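Side-chain contacts in AP endonuclease, family protein 2 (Mycobacterium smegmatis, PDB 5TNV), which binds magnesium in a xylose isomerase-like TIM barrel and may act as an endonuclease: residues A[49-54]-A[86-91]; A[56-61]-A[67-72]. One frame throughout, in Å; residues are numbered along the deposited sequence.

Contact 1 (A[49-54]-A[86-91])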
loop_
_atom_site.group_PDB
_atom_site.type_symbol
_atom_site.label_atom_id
_atom_site.label_comp_id
_atom_site.label_asym_id
_atom_site.label_seq_id
_atom_site.Cartn_x
_atom_site.Cartn_y
_atom_site.Cartn_z
ATOM N N ALA A 49 14.463 -28.128 -17.647
ATOM C CA ALA A 49 14.205 -28.674 -16.307
ATOM C C ALA A 49 13.225 -29.832 -16.340
ATOM O O ALA A 49 12.367 -29.894 -17.207
ATOM C CB ALA A 49 13.667 -27.558 -15.414
ATOM N N PRO A 50 13.293 -30.719 -15.367
ATOM C CA PRO A 50 12.262 -31.759 -15.265
ATOM C C PRO A 50 10.896 -31.100 -15.038
ATOM O O PRO A 50 10.762 -30.031 -14.446
ATOM C CB PRO A 50 12.706 -32.535 -14.055
ATOM C CG PRO A 50 14.099 -32.181 -13.763
ATOM C CD PRO A 50 14.313 -30.818 -14.315
ATOM N N ALA A 51 9.865 -31.810 -15.529
ATOM C CA ALA A 51 8.512 -31.264 -15.457
ATOM C C ALA A 51 8.146 -30.971 -13.992
ATOM O O ALA A 51 7.373 -30.075 -13.706
ATOM C CB ALA A 51 7.545 -32.169 -16.175
ATOM N N GLY A 52 8.650 -31.737 -13.051
ATOM C CA GLY A 52 8.369 -31.519 -11.639
ATOM C C GLY A 52 8.831 -30.176 -11.123
ATOM O O GLY A 52 8.254 -29.629 -10.166
ATOM N N VAL A 53 9.878 -29.610 -11.699
ATOM C CA VAL A 53 10.338 -28.285 -11.376
ATOM C C VAL A 53 9.300 -27.257 -11.843
ATOM O O VAL A 53 8.923 -26.346 -11.086
ATOM C CB VAL A 53 11.709 -28.054 -11.986
ATOM C CG1 VAL A 53 12.157 -26.612 -11.868
ATOM C CG2 VAL A 53 12.751 -28.917 -11.261
ATOM N N TRP A 54 8.832 -27.363 -13.057
ATOM C CA TRP A 54 7.757 -26.516 -13.565
ATOM C C TRP A 54 6.557 -26.637 -12.651
ATOM O O TRP A 54 5.892 -25.650 -12.336
ATOM C CB TRP A 54 7.374 -26.957 -14.957
ATOM C CG TRP A 54 8.454 -26.906 -16.007
ATOM C CD1 TRP A 54 9.604 -26.207 -16.000
ATOM C CD2 TRP A 54 8.443 -27.619 -17.241
ATOM N NE1 TRP A 54 10.311 -26.413 -17.150
ATOM C CE2 TRP A 54 9.630 -27.292 -17.939
ATOM C CE3 TRP A 54 7.575 -28.531 -17.845
ATOM C CZ2 TRP A 54 9.944 -27.817 -19.190
ATOM C CZ3 TRP A 54 7.887 -29.041 -19.080
ATOM C CH2 TRP A 54 9.055 -28.703 -19.743
ATOM N N ILE A 86 6.228 -30.377 -24.858
ATOM C CA ILE A 86 4.940 -29.675 -24.755
ATOM C C ILE A 86 3.952 -30.554 -24.019
ATOM O O ILE A 86 3.207 -30.073 -23.158
ATOM C CB ILE A 86 4.413 -29.214 -26.120
ATOM C CG1 ILE A 86 5.237 -28.041 -26.645
ATOM C CG2 ILE A 86 2.914 -28.920 -26.093
ATOM C CD1 ILE A 86 5.054 -26.720 -25.946
ATOM N N GLU A 87 3.867 -31.851 -24.354
ATOM C CA GLU A 87 2.925 -32.706 -23.665
ATOM C C GLU A 87 3.317 -32.946 -22.205
ATOM O O GLU A 87 2.409 -33.011 -21.369
ATOM C CB GLU A 87 2.691 -34.020 -24.454
ATOM C CG GLU A 87 2.023 -33.862 -25.801
ATOM C CD GLU A 87 0.710 -33.069 -25.756
ATOM O OE1 GLU A 87 -0.035 -33.284 -24.766
ATOM O OE2 GLU A 87 0.475 -32.245 -26.680
ATOM N N GLU A 88 4.602 -32.997 -21.865
ATOM C CA GLU A 88 5.029 -33.052 -20.490
ATOM C C GLU A 88 4.503 -31.825 -19.726
ATOM O O GLU A 88 3.999 -31.909 -18.597
ATOM C CB GLU A 88 6.527 -33.134 -20.358
ATOM C CG GLU A 88 7.269 -34.329 -20.730
ATOM C CD GLU A 88 8.738 -34.414 -20.441
ATOM O OE1 GLU A 88 9.174 -33.598 -19.724
ATOM O OE2 GLU A 88 9.398 -35.360 -20.989
ATOM N N PHE A 89 4.672 -30.655 -20.358
ATOM C CA PHE A 89 4.201 -29.404 -19.788
ATOM C C PHE A 89 2.690 -29.397 -19.609
ATOM O O PHE A 89 2.183 -28.999 -18.565
ATOM C CB PHE A 89 4.665 -28.272 -20.725
ATOM C CG PHE A 89 4.193 -26.908 -20.259
ATOM C CD1 PHE A 89 4.933 -26.150 -19.369
ATOM C CD2 PHE A 89 3.022 -26.372 -20.715
ATOM C CE1 PHE A 89 4.471 -24.889 -18.960
ATOM C CE2 PHE A 89 2.507 -25.162 -20.303
ATOM C CZ PHE A 89 3.251 -24.418 -19.382
ATOM N N ARG A 90 1.962 -29.831 -20.645
ATOM C CA ARG A 90 0.514 -29.848 -20.603
ATOM C C ARG A 90 0.017 -30.666 -19.415
ATOM O O ARG A 90 -0.958 -30.317 -18.719
ATOM C CB ARG A 90 -0.085 -30.372 -21.900
ATOM C CG ARG A 90 -1.532 -29.991 -22.148
ATOM C CD ARG A 90 -2.030 -30.606 -23.429
ATOM N NE ARG A 90 -1.248 -30.379 -24.669
ATOM C CZ ARG A 90 -1.344 -29.255 -25.385
ATOM N NH1 ARG A 90 -2.062 -28.220 -25.014
ATOM N NH2 ARG A 90 -0.663 -29.097 -26.483
ATOM N N THR A 91 0.677 -31.817 -19.151
ATOM C CA THR A 91 0.298 -32.695 -18.066
ATOM C C THR A 91 0.476 -31.977 -16.702
ATOM O O THR A 91 -0.429 -32.012 -15.886
ATOM C CB THR A 91 1.123 -33.967 -18.088
ATOM O OG1 THR A 91 0.779 -34.640 -19.307
ATOM C CG2 THR A 91 0.774 -34.888 -16.949
HETATM O O HOH W 1 10.486 -34.155 -17.117
#

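Contact 2 (A[56-61]-A[67-72])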
loop_
_atom_site.group_PDB
_atom_site.type_symbol
_atom_site.label_atom_id
_atom_site.label_comp_id
_atom_site.label_asym_id
_atom_site.label_seq_id
_atom_site.Cartn_x
_atom_site.Cartn_y
_atom_site.Cartn_z
ATOM N N LYS A 56 6.267 -27.251 -9.460
ATOM C CA LYS A 56 6.376 -26.541 -8.189
ATOM C C LYS A 56 6.214 -25.035 -8.374
ATOM O O LYS A 56 5.721 -24.359 -7.465
ATOM C CB LYS A 56 7.655 -26.918 -7.486
ATOM C CG LYS A 56 7.617 -28.338 -6.886
ATOM C CD LYS A 56 8.470 -28.499 -5.621
ATOM C CE LYS A 56 8.708 -29.961 -5.252
ATOM N NZ LYS A 56 10.151 -30.282 -5.040
ATOM N N GLN A 57 6.633 -24.491 -9.507
ATOM C CA GLN A 57 6.414 -23.058 -9.793
ATOM C C GLN A 57 4.928 -22.818 -10.028
ATOM O O GLN A 57 4.345 -21.898 -9.413
ATOM C CB GLN A 57 7.258 -22.633 -10.998
ATOM C CG GLN A 57 8.728 -22.700 -10.742
ATOM C CD GLN A 57 9.541 -22.402 -11.987
ATOM O OE1 GLN A 57 9.266 -22.941 -13.068
ATOM N NE2 GLN A 57 10.527 -21.515 -11.846
ATOM N N LEU A 58 4.305 -23.628 -10.861
ATOM C CA LEU A 58 2.873 -23.543 -11.133
ATOM C C LEU A 58 2.066 -23.667 -9.821
ATOM O O LEU A 58 1.075 -22.971 -9.611
ATOM C CB LEU A 58 2.483 -24.605 -12.108
ATOM C CG LEU A 58 2.932 -24.378 -13.544
ATOM C CD1 LEU A 58 2.892 -25.683 -14.330
ATOM C CD2 LEU A 58 2.088 -23.275 -14.224
ATOM N N ARG A 59 2.509 -24.559 -8.944
ATOM C CA ARG A 59 1.797 -24.796 -7.672
ATOM C C ARG A 59 1.716 -23.523 -6.845
ATOM O O ARG A 59 0.704 -23.282 -6.181
ATOM C CB ARG A 59 2.523 -25.879 -6.903
ATOM C CG ARG A 59 1.739 -26.437 -5.717
ATOM C CD ARG A 59 2.451 -27.640 -5.108
ATOM N NE ARG A 59 2.542 -28.714 -6.117
ATOM C CZ ARG A 59 3.461 -29.671 -6.111
ATOM N NH1 ARG A 59 4.334 -29.768 -5.134
ATOM N NH2 ARG A 59 3.464 -30.573 -7.073
ATOM N N GLN A 60 2.784 -22.722 -6.835
ATOM C CA GLN A 60 2.767 -21.485 -6.071
ATOM C C GLN A 60 1.657 -20.559 -6.558
ATOM O O GLN A 60 1.081 -19.797 -5.762
ATOM C CB GLN A 60 4.116 -20.762 -6.180
ATOM C CG GLN A 60 5.246 -21.507 -5.485
ATOM C CD GLN A 60 6.510 -20.699 -5.566
ATOM O OE1 GLN A 60 6.587 -19.579 -5.044
ATOM N NE2 GLN A 60 7.506 -21.218 -6.236
ATOM N N VAL A 61 1.416 -20.558 -7.858
ATOM C CA VAL A 61 0.384 -19.735 -8.493
ATOM C C VAL A 61 -0.999 -20.249 -8.109
ATOM O O VAL A 61 -1.874 -19.483 -7.692
ATOM C CB VAL A 61 0.633 -19.724 -10.011
ATOM C CG1 VAL A 61 -0.451 -18.918 -10.681
ATOM C CG2 VAL A 61 2.001 -19.187 -10.327
ATOM N N ASP A 67 -6.834 -19.613 -11.430
ATOM C CA ASP A 67 -7.250 -20.653 -12.359
ATOM C C ASP A 67 -6.474 -20.613 -13.673
ATOM O O ASP A 67 -6.379 -21.637 -14.348
ATOM C CB ASP A 67 -8.739 -20.507 -12.678
ATOM C CG ASP A 67 -9.639 -20.758 -11.507
ATOM O OD1 ASP A 67 -9.464 -21.721 -10.820
ATOM O OD2 ASP A 67 -10.590 -19.989 -11.318
ATOM N N HIS A 68 -5.974 -19.442 -14.059
ATOM C CA HIS A 68 -5.333 -19.243 -15.330
ATOM C C HIS A 68 -3.951 -18.621 -15.159
ATOM O O HIS A 68 -3.706 -17.836 -14.206
ATOM C CB HIS A 68 -6.166 -18.354 -16.262
ATOM C CG HIS A 68 -7.412 -19.012 -16.715
ATOM N ND1 HIS A 68 -8.609 -18.890 -16.066
ATOM C CD2 HIS A 68 -7.574 -19.839 -17.790
ATOM C CE1 HIS A 68 -9.510 -19.610 -16.710
ATOM N NE2 HIS A 68 -8.937 -20.206 -17.750
ATOM N N ILE A 69 -3.067 -18.907 -16.123
ATOM C CA ILE A 69 -1.766 -18.299 -16.264
ATOM C C ILE A 69 -1.587 -17.804 -17.686
ATOM O O ILE A 69 -2.284 -18.229 -18.629
ATOM C CB ILE A 69 -0.609 -19.250 -15.881
ATOM C CG1 ILE A 69 -0.448 -20.354 -16.920
ATOM C CG2 ILE A 69 -0.761 -19.766 -14.481
ATOM C CD1 ILE A 69 0.869 -21.078 -16.906
ATOM N N ASP A 70 -0.607 -16.932 -17.823
ATOM C CA ASP A 70 -0.026 -16.514 -19.100
ATOM C C ASP A 70 1.450 -16.844 -18.957
ATOM O O ASP A 70 2.141 -16.250 -18.156
ATOM C CB ASP A 70 -0.278 -15.061 -19.387
ATOM C CG ASP A 70 0.299 -14.567 -20.702
ATOM O OD1 ASP A 70 1.397 -15.015 -21.103
ATOM O OD2 ASP A 70 -0.395 -13.702 -21.332
ATOM N N PRO A 71 1.943 -17.865 -19.709
ATOM C CA PRO A 71 3.336 -18.299 -19.495
ATOM C C PRO A 71 4.361 -17.265 -19.964
ATOM O O PRO A 71 5.537 -17.420 -19.629
ATOM C CB PRO A 71 3.421 -19.564 -20.353
ATOM C CG PRO A 71 2.469 -19.291 -21.479
ATOM C CD PRO A 71 1.293 -18.613 -20.792
ATOM N N THR A 72 3.940 -16.294 -20.739
ATOM C CA THR A 72 4.860 -15.377 -21.445
ATOM C C THR A 72 5.764 -16.179 -22.350
ATOM O O THR A 72 5.469 -17.340 -22.667
ATOM C CB THR A 72 5.582 -14.384 -20.517
ATOM O OG1 THR A 72 6.724 -15.003 -19.851
ATOM C CG2 THR A 72 4.662 -13.782 -19.493
#

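Contact 1 (A[49-54]-A[86-91])
Trp54 and Phe89 make the tight half of this contact, where the first turn of helix 51-63 meets the middle of helix 83-95. The outer corner of the indole's six-membered ring presses on the start of the phenylalanine side chain, Trp54 CZ3 lying 3.7 Å from Phe89 CB, and the neighbouring atom CE3 comes 3.9 Å from Phe89 CD1. The two rings form an offset edge-to-face pair, the edge of Phe89 turned to the face of Trp54, with centroids 5.8 Å apart and planes at 63°. With its CG anti to the backbone N (chi1 178°), Phe89 points its ring edge at the indole, and Leu78 packs on Phe89 as well. Rotation of the indole is restrained from its other end, since Trp54 NE1 hydrogen-bonds to Ile46 O.

Both helices belong to the outer layer of the TIM barrel, where successive helices pack side by side around the strands; here strand 68-70 runs between them in the chain. Pro50 occupies the N-cap position, and the carbonyl of Ala49, just before it, sits above one face of the indole while accepting from Arg85.

Toward solvent the packing thins out. Ala51 CB is 4.2 Å from Glu88 OE1, and no direct hydrogen bond joins the two segments. A water does so instead: it accepts from Ala51 N at 2.9 Å and donates to Glu88 OE1 at 3.0 Å. The extended glutamate chain brings its carboxylate to this water, and the same OE1 forms a salt bridge with Arg85.

Contact 2 (A[56-61]-A[67-72])
The nearest alpha carbons of segment 56-61, in helix 51-63, and strand 68-70 are Val61 CA and Ile69 CA, 8.2 Å apart, a separation bridged by side chains without hydrogen bonds between the segments. Ile69 supplies nearly all of the strand's share of this packing and uses both of its branches. Its CD1 meets Leu58 CD2 at 3.7 Å, and its CG2 meets Val61 CG1 at 3.9 Å, so two residues a helical turn apart each receive one branch. Each pair touches methyl to methyl, and each helix side chain crosses the isoleucine at about a right angle. The division follows from the isoleucine torsion: CG1 lies between the backbone N and the carbonyl carbon (chi1 71°), while CG2 is anti to that carbon.

This is the return half of a beta-alpha-beta crossover, in which helix 51-63 leads from strand 29-32 to the parallel strand 68-70 and packs over the barrel's outer surface. Neighbouring elements close around the same hydrophobic layer: Leu93 of helix 83-95 touches both Leu58 and Ile69, while Val61 also rests on Ala31 of strand 29-32 and on Phe36.

Beyond Ile69, Asp70 OD1 accepts from Thr72 N at 2.9 Å, an N-H...O angle of 151°, closing an Asx turn. Its OD2 takes hydrogen bonds from Ser102 and Ser104 of strand 99-104, so both carboxylate oxygens of this buried residue are satisfied. Thr72 OG1 hydrogen-bonds to Pro71 O at 2.7 Å, approaching off the carbonyl plane, and also to Ala74 N.

Helix 51-63 serves both contacts, its N-terminal turn in contact 1 and its middle in contact 2, whose centres lie about 12 Å apart. Contact 2 is fully buried and purely aliphatic where the two segments meet, joining the helix to the strand that follows it, 68-70, at a centre about 15 Å from that of the chain. Contact 1, about 23 Å out, joins it to the next helix, and combines a buried aromatic pair with a hydrated, charged margin. Helix 83-95 connects the two settings: it forms one side of contact 1 and also borders contact 2, which along the chain lies within the loop closed by contact 1.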